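Local coordinates for bifunctional protein PutA (Bdellovibrio bacteriovorus, PDB 5UR2) that probably converts proline to glutamate in two steps, joining a flavin-dependent proline dehydrogenase and an NAD-dependent L-glutamate gamma-semialdehyde dehydrogenase in a single chain, at residues D566-D571 / G595-F600; G767-A772 / V801-S806; I807-A812 / G848-G853; A817-V822 / F877-A882. All coordinates share one frame; numbering follows the deposited sequence.

Interaction 1 (D566-D571 / G595-F600); sequences DIMTRD and GEAIDF
Ala597 is the first residue of 595-600 to touch 566-571, and it does so with its methyl group, which faces the end of Met568. Its CB lies 3.9 Å from Met568 SD and 4.0 Å from Met568 CE, so the thioether runs over the small side chain with both sulfur and terminal methyl in contact. Met568 can extend this far because its chain is straight beyond CG (chi2 174°, chi3 176°).

One residue on, Ile598 provides the larger surface. Its CG1 sits 3.7 Å from Met568 CB and 3.9 Å from Met568 SD, and the two side chains slide past each other in opposite directions. Met568 and Ile598 are also the closest pair by backbone, with CA atoms 6.7 Å apart. The tip of the same branch, Ile598 CD1, meets Thr569 OG1 at 3.6 Å, the two side chains crossing at about a right angle. CD1 is a methyl, so this is a van der Waals contact; the hydroxyl is hydrogen-bonded to Ala565 O one turn earlier in its own helix. No hydrogen bond links the segments.

The pieces 566-570 and 595-600 of helices 554-570 and 587-611 run antiparallel (162° between directions) with axes 9.7 Å apart, an antiparallel helix-helix packing made by apolar side chains in the aldehyde dehydrogenase part of the chain. Helix 646-657 packs against both, its Ala649 touching Met568 and Ala597, while helix 671-684 packs Leu677 and Met680 against Met568.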
loop_
_atom_site.group_PDB
_atom_site.type_symbol
_atom_site.label_atom_id
_atom_site.label_comp_id
_atom_site.label_asym_id
_atom_site.label_seq_id
_atom_site.Cartn_x
_atom_site.Cartn_y
_atom_site.Cartn_z
ATOM N N ASP B 566 12.960 20.846 -10.422
ATOM C CA ASP B 566 13.144 22.290 -10.345
ATOM C C ASP B 566 13.829 22.823 -11.585
ATOM O O ASP B 566 13.453 23.881 -12.094
ATOM C CB ASP B 566 13.963 22.665 -9.114
ATOM C CG ASP B 566 13.254 22.317 -7.820
ATOM O OD1 ASP B 566 12.013 22.231 -7.808
ATOM O OD2 ASP B 566 13.946 22.098 -6.826
ATOM N N ILE B 567 14.824 22.093 -12.094
ATOM C CA ILE B 567 15.497 22.524 -13.312
ATOM C C ILE B 567 14.528 22.499 -14.488
ATOM O O ILE B 567 14.480 23.444 -15.287
ATOM C CB ILE B 567 16.740 21.656 -13.550
ATOM C CG1 ILE B 567 17.809 22.011 -12.513
ATOM C CG2 ILE B 567 17.229 21.767 -14.999
ATOM C CD1 ILE B 567 18.896 20.966 -12.388
ATOM N N MET B 568 13.707 21.445 -14.585
ATOM C CA MET B 568 12.664 21.411 -15.607
ATOM C C MET B 568 11.736 22.616 -15.478
ATOM O O MET B 568 11.336 23.212 -16.487
ATOM C CB MET B 568 11.841 20.132 -15.507
ATOM C CG MET B 568 12.511 18.842 -15.962
ATOM S SD MET B 568 11.376 17.453 -15.572
ATOM C CE MET B 568 12.304 16.081 -16.282
ATOM N N THR B 569 11.375 22.981 -14.242
ATOM C CA THR B 569 10.505 24.134 -14.037
ATOM C C THR B 569 11.172 25.421 -14.524
ATOM O O THR B 569 10.542 26.245 -15.192
ATOM C CB THR B 569 10.127 24.225 -12.557
ATOM O OG1 THR B 569 9.522 22.996 -12.136
ATOM C CG2 THR B 569 9.170 25.393 -12.292
ATOM N N ARG B 570 12.458 25.595 -14.216
ATOM C CA ARG B 570 13.187 26.779 -14.660
ATOM C C ARG B 570 13.283 26.841 -16.186
ATOM O O ARG B 570 13.185 27.921 -16.778
ATOM C CB ARG B 570 14.577 26.772 -14.029
ATOM C CG ARG B 570 15.479 27.940 -14.427
ATOM C CD ARG B 570 16.938 27.577 -14.104
ATOM N NE ARG B 570 17.488 26.618 -15.070
ATOM C CZ ARG B 570 18.564 25.865 -14.849
ATOM N NH1 ARG B 570 19.193 25.936 -13.684
ATOM N NH2 ARG B 570 19.016 25.045 -15.788
ATOM N N ASP B 571 13.506 25.703 -16.848
ATOM C CA ASP B 571 13.747 25.716 -18.286
ATOM C C ASP B 571 12.481 25.414 -19.092
ATOM O O ASP B 571 12.567 24.987 -20.250
ATOM C CB ASP B 571 14.875 24.745 -18.629
ATOM C CG ASP B 571 16.237 25.231 -18.100
ATOM O OD1 ASP B 571 16.291 26.366 -17.610
ATOM O OD2 ASP B 571 17.248 24.496 -18.159
ATOM N N GLY B 595 4.766 19.415 -17.880
ATOM C CA GLY B 595 4.094 19.278 -16.594
ATOM C C GLY B 595 4.046 17.835 -16.121
ATOM O O GLY B 595 4.285 17.542 -14.945
ATOM N N GLU B 596 3.737 16.917 -17.034
ATOM C CA GLU B 596 3.718 15.504 -16.676
ATOM C C GLU B 596 5.105 15.030 -16.246
ATOM O O GLU B 596 5.224 14.265 -15.280
ATOM C CB GLU B 596 3.176 14.673 -17.846
ATOM C CG GLU B 596 2.920 13.184 -17.519
ATOM C CD GLU B 596 2.346 12.382 -18.700
ATOM O OE1 GLU B 596 2.800 11.255 -18.925
ATOM O OE2 GLU B 596 1.433 12.858 -19.390
ATOM N N ALA B 597 6.168 15.496 -16.930
ATOM C CA ALA B 597 7.521 15.084 -16.556
ATOM C C ALA B 597 7.866 15.556 -15.157
ATOM O O ALA B 597 8.422 14.799 -14.354
ATOM C CB ALA B 597 8.563 15.616 -17.554
ATOM N N ILE B 598 7.537 16.806 -14.849
ATOM C CA ILE B 598 7.739 17.319 -13.498
ATOM C C ILE B 598 6.926 16.504 -12.499
ATOM O O ILE B 598 7.412 16.150 -11.418
ATOM C CB ILE B 598 7.372 18.810 -13.463
ATOM C CG1 ILE B 598 8.388 19.584 -14.295
ATOM C CG2 ILE B 598 7.275 19.363 -12.000
ATOM C CD1 ILE B 598 7.930 21.004 -14.666
ATOM N N ASP B 599 5.690 16.170 -12.867
ATOM C CA ASP B 599 4.818 15.409 -11.978
ATOM C C ASP B 599 5.408 14.043 -11.649
ATOM O O ASP B 599 5.344 13.607 -10.497
ATOM C CB ASP B 599 3.422 15.248 -12.599
ATOM C CG ASP B 599 2.586 16.525 -12.542
ATOM O OD1 ASP B 599 2.956 17.472 -11.793
ATOM O OD2 ASP B 599 1.524 16.565 -13.232
ATOM N N PHE B 600 5.944 13.337 -12.655
ATOM C CA PHE B 600 6.578 12.036 -12.407
ATOM C C PHE B 600 7.710 12.166 -11.394
ATOM O O PHE B 600 7.804 11.385 -10.434
ATOM C CB PHE B 600 7.104 11.437 -13.723
ATOM C CG PHE B 600 6.049 10.748 -14.569
ATOM C CD1 PHE B 600 5.112 9.889 -13.991
ATOM C CD2 PHE B 600 6.020 10.938 -15.944
ATOM C CE1 PHE B 600 4.146 9.244 -14.766
ATOM C CE2 PHE B 600 5.048 10.295 -16.749
ATOM C CZ PHE B 600 4.112 9.450 -16.145
#

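Interaction 2 (G767-A772 / V801-S806); sequences GVIYSA and VETAKS
Ile769 projects toward helix 790-806 and lays the two carbons of its longer branch, CG1 and CD1, on two consecutive residues, Thr803 and Ala804. Its side chain crosses that of Thr803 obliquely, with Ile769 CG1 3.9 Å from Thr803 CG2. Beyond this crossing, Ile769 CD1 reaches Ala804, lying 4.0 Å from Ala804 CB and equally far from the backbone N of the same residue. The methyl end thus rests at the junction of the alanine side chain with the helix backbone.

Torsions explain which branch of the threonine takes part. With chi1 at -60°, Thr803 places CG2 opposite its backbone N, the branch that meets the isoleucine, and OG1 beside that N, where it hydrogen-bonds to Arg799 O one turn earlier, with a further weak bond to Leu150 O. The apolar methyl is left for the interface. All three touching residues are buried, no hydrogen bond crosses between the segments, and the nearest CA pair, Ile769 and Ala804, is 7.0 Å apart, evidence for an isoleucine packed on the small Ala804 and the methyl of Thr803.

Leu800 extends the same surface beside Ile769, and Phe846 of strand 843-847 lies against Ala804. Helix 761-773 forms the crossover between the adjacent parallel strands 751-755 and 783-789, and helix 790-806 follows the second of them. Such beta-alpha-beta succession is characteristic of the alpha/beta catalytic domain of the aldehyde dehydrogenase family.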
loop_
_atom_site.group_PDB
_atom_site.type_symbol
_atom_site.label_atom_id
_atom_site.label_comp_id
_atom_site.label_asym_id
_atom_site.label_seq_id
_atom_site.Cartn_x
_atom_site.Cartn_y
_atom_site.Cartn_z
ATOM N N GLY B 767 -15.341 16.390 -26.370
ATOM C CA GLY B 767 -14.477 15.346 -25.836
ATOM C C GLY B 767 -13.949 14.400 -26.905
ATOM O O GLY B 767 -12.769 14.038 -26.899
ATOM N N VAL B 768 -14.804 14.007 -27.855
ATOM C CA VAL B 768 -14.362 13.069 -28.887
ATOM C C VAL B 768 -13.368 13.731 -29.852
ATOM O O VAL B 768 -12.351 13.127 -30.235
ATOM C CB VAL B 768 -15.582 12.473 -29.606
ATOM C CG1 VAL B 768 -15.168 11.783 -30.868
ATOM C CG2 VAL B 768 -16.295 11.496 -28.689
ATOM N N ILE B 769 -13.634 14.977 -30.257
ATOM C CA ILE B 769 -12.709 15.679 -31.153
ATOM C C ILE B 769 -11.317 15.738 -30.539
ATOM O O ILE B 769 -10.324 15.351 -31.171
ATOM C CB ILE B 769 -13.230 17.090 -31.497
ATOM C CG1 ILE B 769 -14.424 17.004 -32.431
ATOM C CG2 ILE B 769 -12.161 17.910 -32.209
ATOM C CD1 ILE B 769 -14.035 16.541 -33.821
ATOM N N TYR B 770 -11.220 16.190 -29.288
ATOM C CA TYR B 770 -9.894 16.306 -28.694
ATOM C C TYR B 770 -9.280 14.938 -28.446
ATOM O O TYR B 770 -8.076 14.750 -28.668
ATOM C CB TYR B 770 -9.917 17.133 -27.400
ATOM C CG TYR B 770 -8.536 17.157 -26.784
ATOM C CD1 TYR B 770 -7.495 17.785 -27.439
ATOM C CD2 TYR B 770 -8.255 16.487 -25.579
ATOM C CE1 TYR B 770 -6.212 17.791 -26.915
ATOM C CE2 TYR B 770 -6.974 16.498 -25.040
ATOM C CZ TYR B 770 -5.949 17.149 -25.728
ATOM O OH TYR B 770 -4.656 17.174 -25.246
ATOM N N SER B 771 -10.083 13.962 -28.014
ATOM C CA SER B 771 -9.552 12.610 -27.791
ATOM C C SER B 771 -9.058 11.962 -29.087
ATOM O O SER B 771 -8.107 11.161 -29.066
ATOM C CB SER B 771 -10.614 11.723 -27.127
ATOM O OG SER B 771 -10.972 12.178 -25.825
ATOM N N ALA B 772 -9.704 12.272 -30.215
ATOM C CA ALA B 772 -9.371 11.667 -31.498
ATOM C C ALA B 772 -8.273 12.415 -32.244
ATOM O O ALA B 772 -7.429 11.779 -32.882
ATOM C CB ALA B 772 -10.613 11.591 -32.386
ATOM N N VAL B 801 -18.876 16.028 -37.540
ATOM C CA VAL B 801 -18.316 16.354 -38.848
ATOM C C VAL B 801 -18.148 17.863 -38.999
ATOM O O VAL B 801 -17.105 18.349 -39.452
ATOM C CB VAL B 801 -19.200 15.764 -39.964
ATOM C CG1 VAL B 801 -18.821 16.342 -41.337
ATOM C CG2 VAL B 801 -19.082 14.246 -39.969
ATOM N N GLU B 802 -19.178 18.630 -38.633
ATOM C CA GLU B 802 -19.066 20.079 -38.742
ATOM C C GLU B 802 -17.977 20.625 -37.830
ATOM O O GLU B 802 -17.262 21.557 -38.207
ATOM C CB GLU B 802 -20.407 20.739 -38.431
ATOM C CG GLU B 802 -21.454 20.483 -39.501
ATOM C CD GLU B 802 -21.017 20.958 -40.882
ATOM O OE1 GLU B 802 -20.420 22.050 -40.986
ATOM O OE2 GLU B 802 -21.234 20.210 -41.862
ATOM N N THR B 803 -17.817 20.049 -36.630
ATOM C CA THR B 803 -16.762 20.527 -35.740
ATOM C C THR B 803 -15.393 20.136 -36.280
ATOM O O THR B 803 -14.450 20.936 -36.245
ATOM C CB THR B 803 -16.955 19.977 -34.319
ATOM O OG1 THR B 803 -18.211 20.399 -33.794
ATOM C CG2 THR B 803 -15.869 20.495 -33.392
ATOM N N ALA B 804 -15.270 18.909 -36.795
ATOM C CA ALA B 804 -14.004 18.485 -37.383
ATOM C C ALA B 804 -13.624 19.360 -38.579
ATOM O O ALA B 804 -12.441 19.655 -38.779
ATOM C CB ALA B 804 -14.079 17.011 -37.778
ATOM N N LYS B 805 -14.614 19.818 -39.365
ATOM C CA LYS B 805 -14.325 20.746 -40.463
ATOM C C LYS B 805 -13.699 22.048 -39.981
ATOM O O LYS B 805 -13.069 22.752 -40.777
ATOM C CB LYS B 805 -15.586 21.113 -41.259
ATOM C CG LYS B 805 -16.114 20.068 -42.225
ATOM C CD LYS B 805 -17.340 20.617 -42.950
ATOM C CE LYS B 805 -18.004 19.563 -43.827
ATOM N NZ LYS B 805 -19.336 20.029 -44.294
ATOM N N SER B 806 -13.901 22.413 -38.716
ATOM C CA SER B 806 -13.494 23.728 -38.249
ATOM C C SER B 806 -12.093 23.769 -37.649
ATOM O O SER B 806 -11.557 24.866 -37.477
ATOM C CB SER B 806 -14.504 24.248 -37.220
ATOM O OG SER B 806 -15.811 24.245 -37.772
#

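Interaction 3 (I807-A812 / G848-G853); sequences IEIHPA and GSVPGG
Ile809 makes the apolar part of this contact, meeting Val850 and Pro851 through its CG2 methyl. The separation is 4.0 Å from Ile809 CG2 to Pro851 CD and 4.2 Å from the same methyl to Val850 CG1, so one branch is shared by two residues. The isoleucine and proline side chains cross at about a right angle.

A second group of contacts sets carbon against carbonyl oxygen. Pro851 CD lies 3.6 Å from Ile809 O, so the proline ring touches both the side chain and the backbone of the same residue. In the other direction, Ile809 CD1 approaches Ser849 O at 3.4 Å. The second torsion of Ile809 is unusual (chi2 96°), an indication of some strain in the placement of this methyl.

No hydrogen bond crosses between the segments; within 807-812 a side-chain bond joins His810 and Glu808. His810 NE2 donates to Glu808 OE1 over 3.0 Å, nearly straight at 172°; OE1 lies in the plane of the imidazole ring, while NE2 stands above the carboxylate plane. OE2 of Glu808 forms a salt bridge with Lys816, so both carboxylate oxygens have a partner.

Neither segment is helix or strand. Residues 807-812 leave helix 790-806, with Met819 of the same connection against Ile809, and 848-853 leave strand 843-847. The contact brings together two surface loops, one leading to helix 825-841, the other to strand 860-863.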
loop_
_atom_site.group_PDB
_atom_site.type_symbol
_atom_site.label_atom_id
_atom_site.label_comp_id
_atom_site.label_asym_id
_atom_site.label_seq_id
_atom_site.Cartn_x
_atom_site.Cartn_y
_atom_site.Cartn_z
ATOM N N ILE B 807 -11.486 22.631 -37.303
ATOM C CA ILE B 807 -10.203 22.699 -36.606
ATOM C C ILE B 807 -9.083 22.897 -37.617
ATOM O O ILE B 807 -9.148 22.427 -38.757
ATOM C CB ILE B 807 -9.950 21.466 -35.715
ATOM C CG1 ILE B 807 -9.835 20.199 -36.546
ATOM C CG2 ILE B 807 -11.068 21.339 -34.676
ATOM C CD1 ILE B 807 -9.469 18.996 -35.714
ATOM N N GLU B 808 -8.044 23.608 -37.191
ATOM C CA GLU B 808 -6.989 24.061 -38.085
ATOM C C GLU B 808 -5.738 23.197 -37.942
ATOM O O GLU B 808 -5.349 22.823 -36.834
ATOM C CB GLU B 808 -6.653 25.530 -37.810
ATOM C CG GLU B 808 -7.863 26.455 -37.884
ATOM C CD GLU B 808 -7.490 27.926 -37.911
ATOM O OE1 GLU B 808 -6.582 28.309 -38.689
ATOM O OE2 GLU B 808 -8.093 28.693 -37.131
ATOM N N ILE B 809 -5.108 22.898 -39.072
ATOM C CA ILE B 809 -3.891 22.093 -39.130
ATOM C C ILE B 809 -2.755 23.010 -39.570
ATOM O O ILE B 809 -2.830 23.626 -40.639
ATOM C CB ILE B 809 -4.049 20.909 -40.097
ATOM C CG1 ILE B 809 -5.263 20.049 -39.729
ATOM C CG2 ILE B 809 -2.789 20.071 -40.144
ATOM C CD1 ILE B 809 -6.526 20.398 -40.507
ATOM N N HIS B 810 -1.716 23.120 -38.754
ATOM C CA HIS B 810 -0.605 24.012 -39.046
ATOM C C HIS B 810 0.693 23.399 -38.560
ATOM O O HIS B 810 0.685 22.498 -37.710
ATOM C CB HIS B 810 -0.768 25.380 -38.368
ATOM C CG HIS B 810 -1.930 26.169 -38.860
ATOM N ND1 HIS B 810 -1.986 26.696 -40.133
ATOM C CD2 HIS B 810 -3.062 26.567 -38.235
ATOM C CE1 HIS B 810 -3.118 27.360 -40.280
ATOM N NE2 HIS B 810 -3.791 27.296 -39.143
ATOM N N PRO B 811 1.837 23.901 -39.043
ATOM C CA PRO B 811 3.102 23.633 -38.363
ATOM C C PRO B 811 2.947 23.880 -36.873
ATOM O O PRO B 811 2.230 24.791 -36.447
ATOM C CB PRO B 811 4.069 24.633 -39.000
ATOM C CG PRO B 811 3.534 24.839 -40.382
ATOM C CD PRO B 811 2.020 24.750 -40.237
ATOM N N ALA B 812 3.596 23.029 -36.080
ATOM C CA ALA B 812 3.399 23.081 -34.635
ATOM C C ALA B 812 3.865 24.414 -34.060
ATOM O O ALA B 812 3.338 24.878 -33.045
ATOM C CB ALA B 812 4.124 21.899 -33.976
ATOM N N GLY B 848 -10.080 16.314 -43.856
ATOM C CA GLY B 848 -9.691 17.707 -43.788
ATOM C C GLY B 848 -8.624 18.086 -44.804
ATOM O O GLY B 848 -7.983 17.238 -45.419
ATOM N N SER B 849 -8.456 19.394 -44.976
ATOM C CA SER B 849 -7.435 19.955 -45.842
ATOM C C SER B 849 -6.183 20.249 -45.040
ATOM O O SER B 849 -6.256 20.620 -43.872
ATOM C CB SER B 849 -7.943 21.239 -46.495
ATOM O OG SER B 849 -9.109 20.969 -47.248
ATOM N N VAL B 850 -5.023 20.079 -45.670
ATOM C CA VAL B 850 -3.760 20.173 -44.932
ATOM C C VAL B 850 -2.744 20.936 -45.754
ATOM O O VAL B 850 -2.703 20.848 -46.989
ATOM C CB VAL B 850 -3.189 18.782 -44.588
ATOM C CG1 VAL B 850 -4.092 18.056 -43.604
ATOM C CG2 VAL B 850 -2.981 17.978 -45.878
ATOM N N PRO B 851 -1.853 21.649 -45.070
ATOM C CA PRO B 851 -0.756 22.336 -45.756
ATOM C C PRO B 851 0.316 21.349 -46.202
ATOM O O PRO B 851 0.311 20.168 -45.848
ATOM C CB PRO B 851 -0.232 23.289 -44.681
ATOM C CG PRO B 851 -0.516 22.572 -43.414
ATOM C CD PRO B 851 -1.820 21.872 -43.616
ATOM N N GLY B 852 1.246 21.858 -47.012
ATOM C CA GLY B 852 2.395 21.098 -47.447
ATOM C C GLY B 852 3.638 21.375 -46.615
ATOM O O GLY B 852 3.615 22.074 -45.600
ATOM N N GLY B 853 4.751 20.795 -47.056
ATOM C CA GLY B 853 6.033 21.060 -46.448
ATOM C C GLY B 853 6.393 20.159 -45.288
ATOM O O GLY B 853 7.535 20.229 -44.812
#

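Interaction 4 (A817-V822 / F877-A882); sequences AYMGPV and FGPVVA
Pro879, at the centre of an inverse gamma turn that leads into strand 880-886, is the residue on which Met819 and Val822 converge. The close part of the contact is made by the methionine. Met819 CE lies 3.7 Å from Pro879 CB and 3.9 Å from Pro879 CG, so a single methyl meets the pyrrolidine ring at its CB-CG edge, and the two side chains cross at about a right angle. The shape of Met819 accounts for this: CG occupies the crowded position between backbone N and carbonyl carbon (chi1 42°), and a bend at chi3 (-75°) turns CE to the ring.

Val822 gives the looser part. Its CG1 approaches Pro879 CD only to 4.2 Å, and even the nearest CA pair, Val822 and Gly878, is 7.2 Å apart. The backbones are thus well separated, with no hydrogen bond between them, and the side chains bridge the distance. All three touching residues are nevertheless buried, so the looser side is the Val822 side rather than a solvent-exposed rim: Phe773 of helix 761-773 packs on Pro879, while Tyr828 and Ile831 of helix 825-841 pack on Val822.

In this aldehyde dehydrogenase domain the contact joins the connection leading to helix 825-841 with the start of a strand that runs between 783-789 and 860-863. The turn itself carries a weak hydrogen bond, Val880 N to Gly878 O at 2.9 Å, which spans the backbone around Pro879.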
loop_
_atom_site.group_PDB
_atom_site.type_symbol
_atom_site.label_atom_id
_atom_site.label_comp_id
_atom_site.label_asym_id
_atom_site.label_seq_id
_atom_site.Cartn_x
_atom_site.Cartn_y
_atom_site.Cartn_z
ATOM N N ALA B 817 -2.299 26.209 -34.393
ATOM C CA ALA B 817 -2.453 24.807 -34.766
ATOM C C ALA B 817 -3.358 24.090 -33.764
ATOM O O ALA B 817 -3.089 24.110 -32.559
ATOM C CB ALA B 817 -1.089 24.127 -34.821
ATOM N N TYR B 818 -4.443 23.476 -34.248
ATOM C CA TYR B 818 -5.103 22.477 -33.415
ATOM C C TYR B 818 -4.356 21.154 -33.512
ATOM O O TYR B 818 -3.995 20.567 -32.495
ATOM C CB TYR B 818 -6.570 22.294 -33.806
ATOM C CG TYR B 818 -7.357 21.463 -32.815
ATOM C CD1 TYR B 818 -7.304 20.066 -32.831
ATOM C CD2 TYR B 818 -8.144 22.073 -31.851
ATOM C CE1 TYR B 818 -8.030 19.310 -31.914
ATOM C CE2 TYR B 818 -8.866 21.338 -30.936
ATOM C CZ TYR B 818 -8.808 19.966 -30.956
ATOM O OH TYR B 818 -9.549 19.264 -30.023
ATOM N N MET B 819 -4.100 20.674 -34.724
ATOM C CA MET B 819 -3.173 19.574 -34.918
ATOM C C MET B 819 -2.034 20.004 -35.836
ATOM O O MET B 819 -2.193 20.895 -36.686
ATOM C CB MET B 819 -3.874 18.316 -35.454
ATOM C CG MET B 819 -4.893 18.536 -36.525
ATOM S SD MET B 819 -5.769 16.996 -36.943
ATOM C CE MET B 819 -4.527 16.145 -37.906
ATOM N N GLY B 820 -0.867 19.394 -35.616
ATOM C CA GLY B 820 0.269 19.543 -36.497
ATOM C C GLY B 820 0.511 18.270 -37.279
ATOM O O GLY B 820 -0.415 17.500 -37.533
ATOM N N PRO B 821 1.765 17.996 -37.630
ATOM C CA PRO B 821 2.082 16.821 -38.452
ATOM C C PRO B 821 2.232 15.557 -37.609
ATOM O O PRO B 821 2.329 15.607 -36.389
ATOM C CB PRO B 821 3.418 17.213 -39.098
ATOM C CG PRO B 821 4.106 17.998 -37.968
ATOM C CD PRO B 821 2.971 18.762 -37.256
ATOM N N VAL B 822 2.263 14.400 -38.288
ATOM C CA VAL B 822 2.638 13.162 -37.601
ATOM C C VAL B 822 4.162 13.061 -37.598
ATOM O O VAL B 822 4.846 13.905 -38.181
ATOM C CB VAL B 822 1.996 11.906 -38.229
ATOM C CG1 VAL B 822 0.477 11.898 -38.011
ATOM C CG2 VAL B 822 2.369 11.773 -39.717
ATOM N N PHE B 877 -2.548 4.960 -34.786
ATOM C CA PHE B 877 -1.668 6.001 -34.252
ATOM C C PHE B 877 -1.628 7.205 -35.187
ATOM O O PHE B 877 -0.568 7.773 -35.455
ATOM C CB PHE B 877 -0.259 5.464 -33.986
ATOM C CG PHE B 877 0.253 5.790 -32.618
ATOM C CD1 PHE B 877 -0.259 5.132 -31.498
ATOM C CD2 PHE B 877 1.239 6.750 -32.443
ATOM C CE1 PHE B 877 0.196 5.430 -30.225
ATOM C CE2 PHE B 877 1.701 7.062 -31.177
ATOM C CZ PHE B 877 1.181 6.394 -30.060
ATOM N N GLY B 878 -2.802 7.580 -35.695
ATOM C CA GLY B 878 -2.951 8.698 -36.589
ATOM C C GLY B 878 -4.324 9.323 -36.439
ATOM O O GLY B 878 -5.166 8.859 -35.655
ATOM N N PRO B 879 -4.589 10.462 -37.212
ATOM C CA PRO B 879 -5.862 11.192 -37.060
ATOM C C PRO B 879 -6.991 10.549 -37.863
ATOM O O PRO B 879 -7.539 11.134 -38.799
ATOM C CB PRO B 879 -5.491 12.594 -37.563
ATOM C CG PRO B 879 -4.465 12.338 -38.622
ATOM C CD PRO B 879 -3.671 11.130 -38.155
ATOM N N VAL B 880 -7.340 9.318 -37.493
ATOM C CA VAL B 880 -8.252 8.472 -38.262
ATOM C C VAL B 880 -9.259 7.856 -37.298
ATOM O O VAL B 880 -8.872 7.139 -36.369
ATOM C CB VAL B 880 -7.487 7.380 -39.037
ATOM C CG1 VAL B 880 -8.434 6.470 -39.852
ATOM C CG2 VAL B 880 -6.455 8.019 -39.965
ATOM N N VAL B 881 -10.539 8.151 -37.502
ATOM C CA VAL B 881 -11.607 7.730 -36.603
ATOM C C VAL B 881 -12.585 6.836 -37.354
ATOM O O VAL B 881 -13.005 7.161 -38.474
ATOM C CB VAL B 881 -12.361 8.936 -36.012
ATOM C CG1 VAL B 881 -13.546 8.461 -35.159
ATOM C CG2 VAL B 881 -11.404 9.813 -35.222
ATOM N N ALA B 882 -12.996 5.743 -36.708
ATOM C CA ALA B 882 -14.063 4.884 -37.211
ATOM C C ALA B 882 -15.305 5.102 -36.354
ATOM O O ALA B 882 -15.293 4.798 -35.155
ATOM C CB ALA B 882 -13.640 3.410 -37.184
#

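How the interactions relate
All four contacts fall in the aldehyde dehydrogenase part of the chain. Interaction 1 comes first, closing a helical excursion between 554-570 and 587-611, and stays apart from the others, its centre 26 to 30 Å from theirs. Interaction 2 then closes the path through strand 783-789, and interaction 3 opens at the very next residue, Ile807. Interactions 3 and 4 cross, since 817-822 lies inside the loop closed by interaction 3 and 877-882 beyond it. Probable backbone hydrogen bonds, Glu808 O to Tyr818 N and His810 N to Met819 O, join them. Tyr818 OH packs against Ile769 and Tyr770, tying the 817-822 connection of interaction 4 to helix 761-773 of interaction 2.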